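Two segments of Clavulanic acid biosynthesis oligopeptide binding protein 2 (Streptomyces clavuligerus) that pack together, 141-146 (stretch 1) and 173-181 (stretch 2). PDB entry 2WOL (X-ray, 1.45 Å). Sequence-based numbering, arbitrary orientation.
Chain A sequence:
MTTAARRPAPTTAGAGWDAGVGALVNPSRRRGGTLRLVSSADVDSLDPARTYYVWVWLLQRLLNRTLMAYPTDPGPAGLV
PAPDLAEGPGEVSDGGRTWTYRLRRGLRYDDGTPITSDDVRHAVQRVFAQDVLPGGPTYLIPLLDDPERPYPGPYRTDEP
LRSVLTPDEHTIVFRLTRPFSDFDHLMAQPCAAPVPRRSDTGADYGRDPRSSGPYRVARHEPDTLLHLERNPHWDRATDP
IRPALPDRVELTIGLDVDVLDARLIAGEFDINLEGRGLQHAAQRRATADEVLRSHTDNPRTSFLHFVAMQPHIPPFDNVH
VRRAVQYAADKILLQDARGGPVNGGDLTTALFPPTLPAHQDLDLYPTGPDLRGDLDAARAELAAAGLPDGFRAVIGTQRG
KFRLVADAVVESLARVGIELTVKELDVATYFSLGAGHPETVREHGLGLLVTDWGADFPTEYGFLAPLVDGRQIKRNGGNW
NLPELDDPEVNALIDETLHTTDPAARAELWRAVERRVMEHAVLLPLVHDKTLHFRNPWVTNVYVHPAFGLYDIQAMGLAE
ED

Stretch 1 141-146: IPLLDD
Stretch 2, residues 173-181: VFRLTRPFS

How does the strand end of stretch 2 meet the helix end of stretch 1? Val173 to Arg175 are extended (Phe174 phi/psi -105/117), while Ile141 to Leu144 finish a helix, with Asp145 N hydrogen-bonded to Ile141 O at 2.8 Å. Phe174 (chi1 m, chi2 93°) puts CD2 4.2 Å from Leu144 CD1, an oblique apolar contact.

What does Leu176 add? At phi/psi -80/155 with rotamer m,t, Leu176 CD2 lies 3.7 Å from Leu144 CD2. Leu144 is also m,t; its CA-to-CB bond points away, yet the end of its side chain returns to the contact. Leu176 CA also makes a CH···O contact of 3.3 Å with Leu143 O.

How does Thr177 fix the register? Thr177 CA is 5.2 Å from Leu143 CA. Pro142 O and Leu143 O, in the helix's last turn, accept no backbone hydrogen bond within stretch 1; Thr177 N donates to Leu143 O (2.9 Å, 151°) and Thr177 OG1 to Pro142 O (2.8 Å). Thr177 has phi/psi -76/-13 and chi1 p; its CA-to-CB bond points toward stretch 1, and Thr177 CG2 sits 3.3 Å from Asp145 O.

What follows Thr177? Arg178 (-161/159; chi1 to chi3 p,t,p) brings CG 3.8 Å from Leu143 CD2 and lays a guanidinium face by Pro142 O. Phe180 (-144/99; chi1 t, chi2 78°) receives Leu143 CD1 over its ring face, 3.9 Å from the centroid; Leu143 is m,t.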

# COMPACT_ATOMS: atom_id res chain seq x y z
N ILE A 141 16.51 -2.12 -6.01
CA ILE A 141 17.55 -1.64 -6.92
C ILE A 141 18.64 -0.80 -6.21
O ILE A 141 19.80 -1.18 -6.26
CB ILE A 141 16.95 -0.93 -8.18
CG1 ILE A 141 16.15 -1.93 -9.02
CG2 ILE A 141 18.06 -0.27 -9.01
CD1 ILE A 141 15.48 -1.35 -10.27
N PRO A 142 18.27 0.31 -5.54
CA PRO A 142 19.34 1.05 -4.85
C PRO A 142 20.03 0.26 -3.73
O PRO A 142 21.20 0.53 -3.42
CB PRO A 142 18.63 2.28 -4.27
CG PRO A 142 17.18 1.93 -4.28
CD PRO A 142 16.96 0.98 -5.40
N LEU A 143 19.33 -0.69 -3.13
CA LEU A 143 19.89 -1.49 -2.04
C LEU A 143 20.91 -2.53 -2.52
O LEU A 143 21.74 -2.98 -1.74
CB LEU A 143 18.78 -2.17 -1.24
CG LEU A 143 17.92 -1.27 -0.35
CD1 LEU A 143 16.76 -2.07 0.20
CD2 LEU A 143 18.74 -0.65 0.78
N LEU A 144 20.84 -2.90 -3.80
CA LEU A 144 21.69 -3.97 -4.32
C LEU A 144 22.61 -3.57 -5.48
O LEU A 144 23.54 -4.31 -5.81
CB LEU A 144 20.84 -5.19 -4.71
CG LEU A 144 20.13 -5.92 -3.57
CD1 LEU A 144 19.11 -6.89 -4.12
CD2 LEU A 144 21.12 -6.63 -2.64
N ASP A 145 22.36 -2.42 -6.09
CA ASP A 145 23.14 -1.98 -7.24
C ASP A 145 24.45 -1.31 -6.83
O ASP A 145 24.49 -0.49 -5.90
CB ASP A 145 22.33 -1.01 -8.10
CG ASP A 145 22.72 -1.05 -9.57
OD1 ASP A 145 23.38 -2.02 -10.00
OD2 ASP A 145 22.34 -0.11 -10.30
N ASP A 146 25.53 -1.66 -7.53
CA ASP A 146 26.81 -0.99 -7.39
C ASP A 146 26.86 0.17 -8.39
O ASP A 146 26.91 -0.07 -9.60
CB ASP A 146 27.95 -1.98 -7.65
CG ASP A 146 29.33 -1.37 -7.43
OD1 ASP A 146 29.44 -0.14 -7.22
OD2 ASP A 146 30.31 -2.13 -7.48
N VAL A 173 22.31 -14.94 0.23
CA VAL A 173 22.89 -13.85 1.02
C VAL A 173 22.77 -12.53 0.26
O VAL A 173 23.24 -12.42 -0.88
CB VAL A 173 24.38 -14.12 1.36
CG1 VAL A 173 24.96 -12.98 2.19
CG2 VAL A 173 24.55 -15.45 2.08
N PHE A 174 22.15 -11.54 0.89
CA PHE A 174 22.02 -10.20 0.31
C PHE A 174 22.98 -9.23 0.98
O PHE A 174 22.88 -8.98 2.18
CB PHE A 174 20.58 -9.69 0.46
CG PHE A 174 19.56 -10.52 -0.27
CD1 PHE A 174 18.88 -11.55 0.38
CD2 PHE A 174 19.24 -10.25 -1.60
CE1 PHE A 174 17.93 -12.31 -0.29
CE2 PHE A 174 18.29 -11.01 -2.27
CZ PHE A 174 17.63 -12.04 -1.62
N ARG A 175 23.92 -8.70 0.21
CA ARG A 175 24.88 -7.72 0.71
C ARG A 175 24.45 -6.33 0.27
O ARG A 175 24.69 -5.92 -0.86
CB ARG A 175 26.29 -8.03 0.19
CG ARG A 175 26.88 -9.35 0.65
CD ARG A 175 28.23 -9.55 -0.01
NE ARG A 175 28.98 -10.69 0.53
CZ ARG A 175 30.19 -11.05 0.10
NH1 ARG A 175 30.79 -10.38 -0.88
NH2 ARG A 175 30.80 -12.10 0.64
N LEU A 176 23.81 -5.61 1.19
CA LEU A 176 23.19 -4.33 0.86
C LEU A 176 24.19 -3.19 0.81
O LEU A 176 25.25 -3.26 1.43
CB LEU A 176 22.05 -4.00 1.85
CG LEU A 176 21.02 -5.10 2.16
CD1 LEU A 176 19.96 -4.58 3.12
CD2 LEU A 176 20.39 -5.67 0.90
N THR A 177 23.85 -2.15 0.05
CA THR A 177 24.71 -0.97 -0.11
C THR A 177 24.67 -0.06 1.12
O THR A 177 25.49 0.84 1.26
CB THR A 177 24.30 -0.15 -1.34
OG1 THR A 177 22.91 0.20 -1.25
CG2 THR A 177 24.53 -0.95 -2.62
N ARG A 178 23.69 -0.31 2.00
CA ARG A 178 23.47 0.50 3.20
C ARG A 178 22.63 -0.33 4.18
O ARG A 178 21.98 -1.28 3.76
CB ARG A 178 22.75 1.81 2.85
CG ARG A 178 21.35 1.62 2.26
CD ARG A 178 20.94 2.76 1.34
NE ARG A 178 21.79 2.83 0.15
CZ ARG A 178 21.49 3.50 -0.96
NH1 ARG A 178 20.35 4.17 -1.06
NH2 ARG A 178 22.34 3.50 -1.97
N PRO A 179 22.66 0.02 5.48
CA PRO A 179 21.79 -0.69 6.42
C PRO A 179 20.32 -0.52 6.05
O PRO A 179 19.91 0.57 5.64
CB PRO A 179 22.09 -0.02 7.76
CG PRO A 179 23.45 0.58 7.59
CD PRO A 179 23.48 1.03 6.16
N PHE A 180 19.55 -1.59 6.18
CA PHE A 180 18.12 -1.53 5.90
C PHE A 180 17.34 -2.43 6.85
O PHE A 180 17.22 -3.64 6.63
CB PHE A 180 17.81 -1.86 4.43
CG PHE A 180 16.42 -1.47 4.01
CD1 PHE A 180 16.13 -0.14 3.72
CD2 PHE A 180 15.40 -2.41 3.93
CE1 PHE A 180 14.85 0.25 3.35
CE2 PHE A 180 14.12 -2.03 3.56
CZ PHE A 180 13.85 -0.70 3.27
N SER A 181 16.78 -1.81 7.89
CA SER A 181 16.09 -2.52 8.97
C SER A 181 14.91 -3.38 8.49
O SER A 181 14.59 -4.39 9.10
CB SER A 181 15.60 -1.53 10.04
OG SER A 181 14.74 -0.56 9.48